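Local atomic coordinates of extracellular solute-binding protein, family 3 (Methylophaga aminisulfidivorans MP, PDB entry 5SV6), a protein that is of uncertain function, has the architecture of a periplasmic solute-binding protein, and is probably linked to the methanol dehydrogenase system. Residues T46-N60 with R80-L94. Residues are numbered along the deposited sequence; the frame is centred on the assembly and turned at random.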
loop_
_atom_site.group_PDB
_atom_site.type_symbol
_atom_site.label_atom_id
_atom_site.label_comp_id
_atom_site.label_asym_id
_atom_site.label_seq_id
_atom_site.Cartn_x
_atom_site.Cartn_y
_atom_site.Cartn_z
ATOM N N THR A 46 20.953 -3.664 17.996
ATOM C CA THR A 46 19.897 -4.292 17.200
ATOM C C THR A 46 18.878 -3.281 16.681
ATOM O O THR A 46 18.686 -2.227 17.277
ATOM C CB THR A 46 19.125 -5.348 18.004
ATOM O OG1 THR A 46 18.185 -4.693 18.863
ATOM C CG2 THR A 46 20.073 -6.213 18.822
ATOM N N LEU A 47 18.224 -3.612 15.570
ATOM C CA LEU A 47 17.142 -2.782 15.048
ATOM C C LEU A 47 15.832 -3.537 15.205
ATOM O O LEU A 47 15.594 -4.528 14.512
ATOM C CB LEU A 47 17.374 -2.450 13.569
ATOM C CG LEU A 47 16.430 -1.415 12.950
ATOM C CD1 LEU A 47 16.727 -0.014 13.487
ATOM C CD2 LEU A 47 16.499 -1.429 11.417
ATOM N N LYS A 48 14.995 -3.096 16.135
ATOM C CA LYS A 48 13.728 -3.779 16.378
ATOM C C LYS A 48 12.648 -3.234 15.453
ATOM O O LYS A 48 12.195 -2.101 15.614
ATOM C CB LYS A 48 13.300 -3.648 17.841
ATOM C CG LYS A 48 14.287 -4.257 18.825
ATOM C CD LYS A 48 13.809 -4.089 20.264
ATOM C CE LYS A 48 12.589 -4.958 20.539
ATOM N NZ LYS A 48 12.301 -5.093 22.004
ATOM N N VAL A 49 12.245 -4.054 14.489
ATOM C CA VAL A 49 11.293 -3.638 13.464
ATOM C C VAL A 49 9.921 -4.244 13.727
ATOM O O VAL A 49 9.776 -5.471 13.771
ATOM C CB VAL A 49 11.782 -4.061 12.064
ATOM C CG1 VAL A 49 10.704 -3.815 10.994
ATOM C CG2 VAL A 49 13.098 -3.353 11.720
ATOM N N CYS A 50 8.927 -3.379 13.917
ATOM C CA CYS A 50 7.533 -3.789 14.036
ATOM C C CYS A 50 7.067 -4.290 12.667
ATOM O O CYS A 50 7.160 -3.557 11.683
ATOM C CB CYS A 50 6.646 -2.601 14.459
ATOM S SG CYS A 50 7.264 -1.533 15.819
ATOM N N ALA A 51 6.573 -5.526 12.589
ATOM C CA ALA A 51 6.098 -6.054 11.300
ATOM C C ALA A 51 4.926 -7.001 11.431
ATOM O O ALA A 51 4.771 -7.692 12.444
ATOM C CB ALA A 51 7.242 -6.734 10.514
ATOM N N ALA A 52 4.106 -7.037 10.385
ATOM C CA ALA A 52 2.907 -7.858 10.380
ATOM C C ALA A 52 3.258 -9.287 9.992
ATOM O O ALA A 52 4.003 -9.525 9.046
ATOM C CB ALA A 52 1.873 -7.280 9.414
ATOM N N SER A 53 2.714 -10.252 10.719
ATOM C CA SER A 53 3.046 -11.639 10.428
ATOM C C SER A 53 2.264 -12.206 9.229
ATOM O O SER A 53 2.557 -13.298 8.762
ATOM C CB SER A 53 2.869 -12.502 11.677
ATOM O OG SER A 53 1.504 -12.576 12.037
ATOM N N ASP A 54 1.287 -11.463 8.720
ATOM C CA ASP A 54 0.467 -11.964 7.612
ATOM C C ASP A 54 -0.115 -10.816 6.804
ATOM O O ASP A 54 -1.325 -10.580 6.833
ATOM C CB ASP A 54 -0.674 -12.852 8.131
ATOM C CG ASP A 54 -1.356 -13.649 7.013
ATOM O OD1 ASP A 54 -0.690 -13.948 5.998
ATOM O OD2 ASP A 54 -2.556 -13.977 7.150
ATOM N N GLU A 55 0.740 -10.075 6.106
ATOM C CA GLU A 55 0.235 -8.979 5.278
ATOM C C GLU A 55 1.043 -8.835 3.988
ATOM O O GLU A 55 1.696 -7.825 3.756
ATOM C CB GLU A 55 0.177 -7.655 6.054
ATOM C CG GLU A 55 -0.412 -6.505 5.233
ATOM C CD GLU A 55 -1.477 -5.708 5.946
ATOM O OE1 GLU A 55 -2.010 -6.180 6.976
ATOM O OE2 GLU A 55 -1.784 -4.598 5.453
HETATM N N MSE A 56 1.008 -9.875 3.165
HETATM C CA MSE A 56 1.663 -9.836 1.873
HETATM C C MSE A 56 0.943 -8.799 1.016
HETATM O O MSE A 56 -0.258 -8.571 1.198
HETATM C CB MSE A 56 1.636 -11.228 1.224
HETATM C CG MSE A 56 2.514 -12.233 1.938
HETATM SE SE MSE A 56 4.381 -11.662 1.963
HETATM C CE MSE A 56 4.980 -12.325 0.224
ATOM N N PRO A 57 1.666 -8.160 0.085
ATOM C CA PRO A 57 3.067 -8.460 -0.253
ATOM C C PRO A 57 4.082 -7.693 0.605
ATOM O O PRO A 57 5.279 -7.830 0.374
ATOM C CB PRO A 57 3.163 -8.025 -1.720
ATOM C CG PRO A 57 2.218 -6.836 -1.799
ATOM C CD PRO A 57 1.092 -7.127 -0.803
ATOM N N TYR A 58 3.609 -6.917 1.576
ATOM C CA TYR A 58 4.502 -6.146 2.432
ATOM C C TYR A 58 5.379 -7.014 3.318
ATOM O O TYR A 58 6.590 -6.800 3.399
ATOM C CB TYR A 58 3.719 -5.191 3.347
ATOM C CG TYR A 58 2.814 -4.188 2.659
ATOM C CD1 TYR A 58 1.458 -4.440 2.507
ATOM C CD2 TYR A 58 3.302 -2.973 2.213
ATOM C CE1 TYR A 58 0.621 -3.519 1.915
ATOM C CE2 TYR A 58 2.469 -2.044 1.609
ATOM C CZ TYR A 58 1.135 -2.326 1.461
ATOM O OH TYR A 58 0.308 -1.394 0.871
ATOM N N SER A 59 4.762 -7.981 4.001
ATOM C CA SER A 59 5.404 -8.636 5.131
ATOM C C SER A 59 4.706 -9.938 5.500
ATOM O O SER A 59 3.490 -10.028 5.424
ATOM C CB SER A 59 5.366 -7.701 6.356
ATOM O OG SER A 59 5.895 -8.334 7.516
ATOM N N ASN A 60 5.482 -10.942 5.898
ATOM C CA ASN A 60 4.927 -12.069 6.657
ATOM C C ASN A 60 5.972 -12.665 7.611
ATOM O O ASN A 60 7.152 -12.330 7.523
ATOM C CB ASN A 60 4.258 -13.132 5.746
ATOM C CG ASN A 60 5.259 -13.975 4.933
ATOM O OD1 ASN A 60 6.464 -13.956 5.170
ATOM N ND2 ASN A 60 4.735 -14.722 3.955
ATOM N N ARG A 80 23.454 -3.124 12.340
ATOM C CA ARG A 80 22.710 -3.651 13.473
ATOM C C ARG A 80 22.164 -5.042 13.181
ATOM O O ARG A 80 21.946 -5.407 12.027
ATOM C CB ARG A 80 21.555 -2.718 13.825
ATOM C CG ARG A 80 21.986 -1.352 14.324
ATOM C CD ARG A 80 20.765 -0.489 14.501
ATOM N NE ARG A 80 21.055 0.818 15.074
ATOM C CZ ARG A 80 20.478 1.284 16.172
ATOM N NH1 ARG A 80 19.590 0.541 16.823
ATOM N NH2 ARG A 80 20.788 2.487 16.618
ATOM N N GLU A 81 21.930 -5.811 14.235
ATOM C CA GLU A 81 21.250 -7.081 14.078
ATOM C C GLU A 81 19.746 -6.842 13.984
ATOM O O GLU A 81 19.159 -6.193 14.846
ATOM C CB GLU A 81 21.556 -8.016 15.242
ATOM C CG GLU A 81 20.670 -9.244 15.241
ATOM C CD GLU A 81 21.159 -10.316 16.185
ATOM O OE1 GLU A 81 21.703 -9.963 17.253
ATOM O OE2 GLU A 81 21.005 -11.511 15.839
ATOM N N LEU A 82 19.132 -7.372 12.933
ATOM C CA LEU A 82 17.704 -7.206 12.716
ATOM C C LEU A 82 16.887 -8.105 13.638
ATOM O O LEU A 82 17.110 -9.316 13.718
ATOM C CB LEU A 82 17.366 -7.464 11.244
ATOM C CG LEU A 82 15.899 -7.544 10.837
ATOM C CD1 LEU A 82 15.139 -6.262 11.180
ATOM C CD2 LEU A 82 15.798 -7.866 9.358
ATOM N N GLU A 83 15.963 -7.489 14.366
ATOM C CA GLU A 83 15.038 -8.216 15.219
ATOM C C GLU A 83 13.614 -7.810 14.835
ATOM O O GLU A 83 13.210 -6.668 15.055
ATOM C CB GLU A 83 15.310 -7.870 16.694
ATOM C CG GLU A 83 14.330 -8.468 17.687
ATOM C CD GLU A 83 14.635 -8.078 19.128
ATOM O OE1 GLU A 83 15.780 -7.660 19.415
ATOM O OE2 GLU A 83 13.721 -8.176 19.975
ATOM N N PHE A 84 12.853 -8.734 14.267
ATOM C CA PHE A 84 11.446 -8.468 14.010
ATOM C C PHE A 84 10.597 -8.648 15.253
ATOM O O PHE A 84 10.799 -9.584 16.022
ATOM C CB PHE A 84 10.909 -9.395 12.929
ATOM C CG PHE A 84 11.349 -9.038 11.550
ATOM C CD1 PHE A 84 10.845 -7.907 10.917
ATOM C CD2 PHE A 84 12.233 -9.849 10.863
ATOM C CE1 PHE A 84 11.241 -7.588 9.641
ATOM C CE2 PHE A 84 12.622 -9.538 9.576
ATOM C CZ PHE A 84 12.131 -8.394 8.967
ATOM N N VAL A 85 9.633 -7.750 15.431
ATOM C CA VAL A 85 8.609 -7.908 16.445
ATOM C C VAL A 85 7.305 -8.066 15.697
ATOM O O VAL A 85 6.820 -7.125 15.076
ATOM C CB VAL A 85 8.536 -6.683 17.375
ATOM C CG1 VAL A 85 7.341 -6.782 18.302
ATOM C CG2 VAL A 85 9.827 -6.543 18.160
ATOM N N TRP A 86 6.756 -9.273 15.737
ATOM C CA TRP A 86 5.627 -9.640 14.885
ATOM C C TRP A 86 4.292 -9.306 15.518
ATOM O O TRP A 86 4.089 -9.526 16.715
ATOM C CB TRP A 86 5.690 -11.141 14.522
ATOM C CG TRP A 86 6.969 -11.528 13.823
ATOM C CD1 TRP A 86 8.038 -12.195 14.360
ATOM C CD2 TRP A 86 7.309 -11.263 12.455
ATOM N NE1 TRP A 86 9.020 -12.360 13.409
ATOM C CE2 TRP A 86 8.596 -11.795 12.231
ATOM C CE3 TRP A 86 6.647 -10.627 11.399
ATOM C CZ2 TRP A 86 9.239 -11.702 10.995
ATOM C CZ3 TRP A 86 7.282 -10.533 10.175
ATOM C CH2 TRP A 86 8.569 -11.070 9.979
ATOM N N SER A 87 3.389 -8.759 14.708
ATOM C CA SER A 87 2.023 -8.496 15.123
ATOM C C SER A 87 1.057 -9.398 14.374
ATOM O O SER A 87 1.236 -9.672 13.185
ATOM C CB SER A 87 1.645 -7.035 14.878
ATOM O OG SER A 87 0.233 -6.868 14.936
ATOM N N ASP A 88 0.021 -9.851 15.073
ATOM C CA ASP A 88 -0.984 -10.710 14.473
ATOM C C ASP A 88 -2.097 -9.881 13.872
ATOM O O ASP A 88 -3.001 -10.410 13.231
ATOM C CB ASP A 88 -1.548 -11.662 15.522
ATOM C CG ASP A 88 -0.475 -12.486 16.175
ATOM O OD1 ASP A 88 0.119 -13.328 15.472
ATOM O OD2 ASP A 88 -0.217 -12.284 17.382
ATOM N N LYS A 89 -2.038 -8.577 14.103
ATOM C CA LYS A 89 -3.013 -7.659 13.541
ATOM C C LYS A 89 -2.543 -7.163 12.170
ATOM O O LYS A 89 -1.388 -7.365 11.786
ATOM C CB LYS A 89 -3.241 -6.472 14.481
ATOM C CG LYS A 89 -3.690 -6.841 15.899
ATOM C CD LYS A 89 -5.193 -7.048 15.982
ATOM C CE LYS A 89 -5.960 -5.738 15.886
ATOM N NZ LYS A 89 -6.153 -5.067 17.213
ATOM N N ALA A 90 -3.448 -6.519 11.446
ATOM C CA ALA A 90 -3.139 -5.938 10.149
ATOM C C ALA A 90 -2.056 -4.879 10.328
ATOM O O ALA A 90 -1.948 -4.291 11.398
ATOM C CB ALA A 90 -4.388 -5.320 9.555
ATOM N N ALA A 91 -1.269 -4.632 9.282
ATOM C CA ALA A 91 -0.158 -3.677 9.364
ATOM C C ALA A 91 -0.607 -2.258 9.719
ATOM O O ALA A 91 0.157 -1.480 10.298
ATOM C CB ALA A 91 0.657 -3.675 8.057
ATOM N N ILE A 92 -1.846 -1.917 9.391
ATOM C CA ILE A 92 -2.359 -0.587 9.714
ATOM C C ILE A 92 -2.330 -0.294 11.227
ATOM O O ILE A 92 -2.337 0.873 11.632
ATOM C CB ILE A 92 -3.782 -0.352 9.105
ATOM C CG1 ILE A 92 -4.150 1.138 9.100
ATOM C CG2 ILE A 92 -4.838 -1.182 9.831
ATOM C CD1 ILE A 92 -5.498 1.439 8.443
ATOM N N PHE A 93 -2.254 -1.342 12.052
ATOM C CA PHE A 93 -2.171 -1.197 13.517
ATOM C C PHE A 93 -0.755 -1.202 14.108
ATOM O O PHE A 93 -0.591 -1.131 15.329
ATOM C CB PHE A 93 -2.969 -2.306 14.215
ATOM C CG PHE A 93 -4.435 -2.262 13.933
ATOM C CD1 PHE A 93 -5.039 -3.256 13.179
ATOM C CD2 PHE A 93 -5.210 -1.212 14.398
ATOM C CE1 PHE A 93 -6.393 -3.213 12.903
ATOM C CE2 PHE A 93 -6.573 -1.164 14.126
ATOM C CZ PHE A 93 -7.161 -2.164 13.380
ATOM N N LEU A 94 0.262 -1.306 13.264
ATOM C CA LEU A 94 1.636 -1.391 13.753
ATOM C C LEU A 94 2.068 -0.151 14.535
ATOM O O LEU A 94 2.793 -0.244 15.520
ATOM C CB LEU A 94 2.591 -1.614 12.586
ATOM C CG LEU A 94 2.550 -3.008 11.964
ATOM C CD1 LEU A 94 3.493 -3.060 10.768
ATOM C CD2 LEU A 94 2.956 -4.024 13.009
HETATM O O HOH W 1 -0.468 -9.888 10.264
HETATM O O HOH W 2 -3.268 -3.066 7.173
#
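Strands 47-52 and 82-87 form the parallel beta-alpha-beta unit that opens this periplasmic-binding-protein fold, with helix 66-77 as the crossover between them. Seven backbone bonds join the pair, from L47 N to E81 O through to S53 N on S87 O, 2.9 Å; V85 N to V49 O is nearly straight at 174°. S87 O is gripped twice, since S53 OG reaches it as well at 3.1 Å. On the face turned to the crossover helix, L82 CD1 sits over the centre of one face of the F84 ring, and W86 CH2 lies over the opposite face, displaced toward the rim of F84. V49 CG2 meets L82 CD1 at 3.6 Å, and A51 CB touches both F84 CD1 and W86 CZ3. The indole edge slides in beside A52 O and S59 OG, and S59 OG itself bonds A52 O at 2.7 Å on a lone pair. Past the ends of 47-52 and 82-87, E55 of the short strand 54-55, bent at chi2 (132°), turns its carboxylate onto the turn at 90-93: A91 N donates to OE1 at 2.9 Å from above the carboxylate plane, while a water links OE2 to I92 N. With an alanine in place of E55, A91 N is likely to lose this acceptor and the water its hold on OE2, leaving the turn freer to shift. Backbone bonding thus fixes the register, apolar side chains pack on the helix-facing side, and one carboxylate ties down two successive amides, one directly and one through water.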